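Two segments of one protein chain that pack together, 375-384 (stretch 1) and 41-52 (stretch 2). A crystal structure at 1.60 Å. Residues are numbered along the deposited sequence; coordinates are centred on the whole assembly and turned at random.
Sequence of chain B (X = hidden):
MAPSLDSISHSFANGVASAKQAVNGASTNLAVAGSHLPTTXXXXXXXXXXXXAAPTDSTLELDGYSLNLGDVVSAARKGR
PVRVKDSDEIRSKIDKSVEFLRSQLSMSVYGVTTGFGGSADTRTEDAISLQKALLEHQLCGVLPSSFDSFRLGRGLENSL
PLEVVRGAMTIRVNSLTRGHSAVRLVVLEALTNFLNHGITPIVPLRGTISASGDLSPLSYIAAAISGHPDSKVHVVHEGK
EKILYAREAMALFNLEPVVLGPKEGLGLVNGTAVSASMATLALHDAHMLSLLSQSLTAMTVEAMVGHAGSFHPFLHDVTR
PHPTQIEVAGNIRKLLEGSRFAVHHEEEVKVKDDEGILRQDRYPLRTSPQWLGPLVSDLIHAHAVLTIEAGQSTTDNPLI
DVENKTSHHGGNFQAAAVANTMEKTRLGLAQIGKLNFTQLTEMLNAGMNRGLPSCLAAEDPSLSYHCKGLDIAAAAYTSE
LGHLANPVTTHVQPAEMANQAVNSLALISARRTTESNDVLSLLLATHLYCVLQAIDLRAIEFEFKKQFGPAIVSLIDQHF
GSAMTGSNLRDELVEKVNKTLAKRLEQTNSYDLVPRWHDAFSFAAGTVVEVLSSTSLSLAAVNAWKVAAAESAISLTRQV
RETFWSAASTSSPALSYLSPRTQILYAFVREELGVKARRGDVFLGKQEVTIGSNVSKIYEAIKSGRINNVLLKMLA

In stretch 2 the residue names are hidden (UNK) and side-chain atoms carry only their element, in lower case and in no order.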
# COMPACT_ATOMS: atom_id res chain seq x y z
N LEU B 375 9.47 -10.34 14.27
CA LEU B 375 8.24 -10.87 13.73
C LEU B 375 7.79 -12.13 14.52
O LEU B 375 6.58 -12.43 14.61
CB LEU B 375 8.34 -11.16 12.25
CG LEU B 375 9.26 -12.26 11.77
CD1 LEU B 375 8.56 -13.62 11.72
CD2 LEU B 375 9.86 -11.82 10.39
N VAL B 376 8.74 -12.84 15.12
CA VAL B 376 8.37 -13.96 15.96
C VAL B 376 7.65 -13.48 17.19
O VAL B 376 6.70 -14.12 17.64
CB VAL B 376 9.60 -14.84 16.28
CG1 VAL B 376 9.29 -15.89 17.35
CG2 VAL B 376 10.04 -15.51 14.99
N SER B 377 8.09 -12.35 17.75
CA SER B 377 7.39 -11.79 18.89
C SER B 377 5.95 -11.47 18.52
O SER B 377 5.06 -11.66 19.32
CB SER B 377 8.11 -10.55 19.50
OG SER B 377 7.53 -10.21 20.74
N ASP B 378 5.74 -10.96 17.30
CA ASP B 378 4.42 -10.62 16.81
C ASP B 378 3.59 -11.89 16.68
O ASP B 378 2.41 -11.88 17.06
CB ASP B 378 4.50 -9.92 15.46
CG ASP B 378 4.91 -8.49 15.58
OD1 ASP B 378 4.92 -7.95 16.70
OD2 ASP B 378 5.15 -7.89 14.50
N LEU B 379 4.18 -12.98 16.20
CA LEU B 379 3.39 -14.20 16.10
C LEU B 379 2.99 -14.76 17.47
O LEU B 379 1.89 -15.26 17.64
CB LEU B 379 4.19 -15.24 15.35
CG LEU B 379 4.44 -14.93 13.87
CD1 LEU B 379 5.45 -15.87 13.24
CD2 LEU B 379 3.11 -14.91 13.13
N ILE B 380 3.89 -14.68 18.44
CA ILE B 380 3.54 -15.08 19.82
C ILE B 380 2.44 -14.19 20.46
O ILE B 380 1.53 -14.65 21.17
CB ILE B 380 4.81 -15.09 20.67
CG1 ILE B 380 5.79 -16.13 20.12
CG2 ILE B 380 4.52 -15.29 22.17
CD1 ILE B 380 7.13 -16.11 20.82
N HIS B 381 2.54 -12.89 20.19
CA HIS B 381 1.48 -11.97 20.61
C HIS B 381 0.13 -12.32 19.97
O HIS B 381 -0.91 -12.48 20.67
CB HIS B 381 1.89 -10.54 20.22
CG HIS B 381 0.96 -9.48 20.74
ND1 HIS B 381 -0.21 -9.13 20.09
CD2 HIS B 381 1.06 -8.65 21.81
CE1 HIS B 381 -0.79 -8.15 20.76
NE2 HIS B 381 -0.05 -7.84 21.80
N ALA B 382 0.14 -12.52 18.67
CA ALA B 382 -1.07 -12.92 17.98
C ALA B 382 -1.67 -14.19 18.57
O ALA B 382 -2.90 -14.32 18.73
CB ALA B 382 -0.81 -13.13 16.53
N HIS B 383 -0.80 -15.13 18.94
CA HIS B 383 -1.28 -16.38 19.54
C HIS B 383 -2.03 -16.04 20.85
O HIS B 383 -3.09 -16.62 21.17
CB HIS B 383 -0.09 -17.29 19.86
CG HIS B 383 -0.48 -18.72 19.95
ND1 HIS B 383 -0.37 -19.56 18.87
CD2 HIS B 383 -1.01 -19.44 20.96
CE1 HIS B 383 -0.80 -20.76 19.23
NE2 HIS B 383 -1.19 -20.71 20.49
N ALA B 384 -1.47 -15.14 21.66
CA ALA B 384 -2.16 -14.79 22.90
C ALA B 384 -3.52 -14.16 22.62
O ALA B 384 -4.52 -14.50 23.27
CB ALA B 384 -1.31 -13.87 23.70
N UNK B 41 10.20 -16.85 28.85
CA UNK B 41 9.51 -17.99 29.46
C UNK B 41 8.52 -18.71 28.52
O UNK B 41 7.85 -19.64 28.94
c UNK B 41 8.58 -18.75 31.75
n UNK B 41 9.71 -20.89 31.33
c UNK B 41 9.81 -19.67 31.88
c UNK B 41 8.80 -17.58 30.77
o UNK B 41 10.83 -19.28 32.46
N UNK B 42 8.43 -18.29 27.25
CA UNK B 42 7.66 -19.09 26.29
C UNK B 42 8.25 -18.88 24.93
O UNK B 42 8.75 -17.80 24.63
c UNK B 42 5.37 -19.82 25.58
c UNK B 42 6.21 -18.70 26.24
c UNK B 42 6.02 -17.32 25.54
N UNK B 43 8.24 -19.92 24.12
CA UNK B 43 8.84 -19.82 22.80
C UNK B 43 7.86 -20.31 21.77
O UNK B 43 6.90 -21.03 22.07
c UNK B 43 10.12 -20.67 22.70
o UNK B 43 9.76 -22.05 22.88
c UNK B 43 11.16 -20.25 23.75
N UNK B 44 8.17 -20.00 20.52
CA UNK B 44 7.35 -20.45 19.42
C UNK B 44 7.40 -21.97 19.32
O UNK B 44 6.38 -22.60 19.11
c UNK B 44 7.02 -20.17 16.90
o UNK B 44 8.50 -19.12 15.40
n UNK B 44 6.29 -18.59 15.17
c UNK B 44 7.32 -19.25 15.76
c UNK B 44 7.82 -19.78 18.12
N UNK B 45 8.58 -22.57 19.51
CA UNK B 45 8.63 -24.01 19.53
C UNK B 45 7.72 -24.60 20.61
O UNK B 45 7.01 -25.59 20.33
c UNK B 45 10.09 -26.08 19.83
c UNK B 45 10.10 -24.54 19.71
c UNK B 45 10.99 -24.14 18.52
N UNK B 46 7.73 -24.04 21.84
CA UNK B 46 6.81 -24.49 22.91
C UNK B 46 5.33 -24.45 22.44
O UNK B 46 4.56 -25.39 22.67
c UNK B 46 6.89 -23.59 24.16
c UNK B 46 8.20 -23.69 24.92
o UNK B 46 8.91 -24.72 24.74
o UNK B 46 8.49 -22.73 25.71
N UNK B 47 4.97 -23.34 21.80
CA UNK B 47 3.62 -23.11 21.28
C UNK B 47 3.24 -24.14 20.21
O UNK B 47 2.17 -24.75 20.23
c UNK B 47 2.25 -21.54 19.85
c UNK B 47 3.60 -19.20 21.62
c UNK B 47 3.50 -20.71 21.93
c UNK B 47 3.50 -21.67 20.73
N UNK B 48 4.17 -24.35 19.28
CA UNK B 48 3.97 -25.34 18.24
C UNK B 48 3.84 -26.76 18.79
O UNK B 48 2.97 -27.53 18.39
c UNK B 48 4.94 -23.93 16.41
c UNK B 48 5.10 -25.23 17.19
c UNK B 48 5.15 -26.45 16.27
N UNK B 49 4.69 -27.10 19.74
CA UNK B 49 4.67 -28.44 20.29
C UNK B 49 3.29 -28.70 20.90
O UNK B 49 2.72 -29.76 20.72
c UNK B 49 5.74 -28.56 21.37
o UNK B 49 7.14 -29.01 23.80
c UNK B 49 6.85 -30.02 23.09
c UNK B 49 5.76 -29.91 22.03
o UNK B 49 7.42 -31.13 23.24
N UNK B 50 2.74 -27.70 21.58
CA UNK B 50 1.46 -27.90 22.22
C UNK B 50 0.36 -28.02 21.19
O UNK B 50 -0.55 -28.83 21.30
c UNK B 50 3.35 -28.44 25.83
c UNK B 50 1.98 -27.95 25.31
n UNK B 50 4.10 -27.36 26.55
c UNK B 50 2.12 -26.72 24.36
c UNK B 50 1.16 -26.76 23.17
N UNK B 51 0.45 -27.21 20.15
CA UNK B 51 -0.57 -27.31 19.07
C UNK B 51 -0.59 -28.66 18.41
O UNK B 51 -1.64 -29.24 18.16
c UNK B 51 -0.58 -24.86 18.42
se UNK B 51 -0.89 -23.73 16.79
c UNK B 51 -2.86 -24.10 16.46
c UNK B 51 -0.32 -26.24 17.98
N UNK B 52 0.59 -29.17 18.11
CA UNK B 52 0.73 -30.41 17.38
C UNK B 52 0.36 -31.59 18.24
O UNK B 52 0.09 -32.67 17.72
c UNK B 52 3.98 -29.78 15.29
c UNK B 52 2.55 -29.55 15.70
c UNK B 52 2.15 -30.55 16.80
c UNK B 52 1.66 -29.63 14.47
O HOH W 1 -0.26 -23.68 21.51

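Position 41 has five side-chain atoms: three carbons in a row, the third carrying one oxygen and one nitrogen. They touch nothing on stretch 1. This is Gln 41.

Position 42 has three carbons, one carrying the other two. It points toward stretch 1 and touches Ile 380. The fork at CB makes it Val 42. CG1 of Val 42 lies 4.2 Å from CG2 of Ile 380.

Position 43 has one carbon carrying an oxygen and a carbon. Its CB points away from stretch 1, and only its backbone meets Ile 380. It is Thr 43. CD1 of Ile 380 lies 4.4 Å from C of Thr 43.

Position 44 has three carbons, the third bearing one oxygen and one nitrogen. The extended chain reaches Val 376 and Leu 379. It is Gln 44. OE1 of Gln 44 is 3.9 Å from CG1 of Val 376, and NE2 of Gln 44 is 3.4 Å from CD1 of Leu 379. CD1 of Ile 380 also lies 4.0 Å from N of Gln 44.

Position 45 has a three-carbon fork, out of reach of stretch 1: Val 45.

Position 46 has two carbons, the second carrying two oxygens, also out of reach. This is Asp 46. N of Asp 46 donates to OG1 of Thr 43 at 3.0 Å, capping the helix start. OD2 of Asp 46 accepts from N of Thr 43 at 3.2 Å.

Position 47 has four carbons, forked at the first, with one arm two carbons long. It touches Ile 380, and its short arm lies over the ring of His 383. It is Ile 47. CD1 of Ile 47 lies 4.1 Å from CG2 of Ile 380, and CG2 of Ile 47 is 3.2 Å from CE1 of His 383.

Position 48, another three-carbon fork, points sideways without contact: Val 48.

Position 49 has three carbons, the third carrying two oxygens, out of reach: Glu 49.

Position 50 has four carbons in a row ending in nitrogen, also out of reach: Lys 50.

Position 51 has two carbons, a selenium and a carbon, unbranched. The selenium approaches His 383. It is Met 51, present as selenomethionine. SE of Met 51 lies 3.8 Å from CE1 of His 383.

Position 52 has four carbons, forked at the second, without contact: Leu 52.

The two helices cross at 42°. No direct hydrogen bond joins the stretches, so direct contact rests on packing. Ile 380 packs against Val 42 and Ile 47. Gln 44 lies against Val 376 and Leu 379, its amide satisfied elsewhere in the structure. Ile 47 CG2 covers one face of the His 383 ring in a CH-pi contact, while Met 51 SE sits at its edge. Water 1 adds a polar link: it donates to O of Ile 47 at 2.9 Å and accepts a weak bond from NE2 of His 383 at 3.3 Å.

Stretch 2, residues 41-52: QVTQVDIVEKML
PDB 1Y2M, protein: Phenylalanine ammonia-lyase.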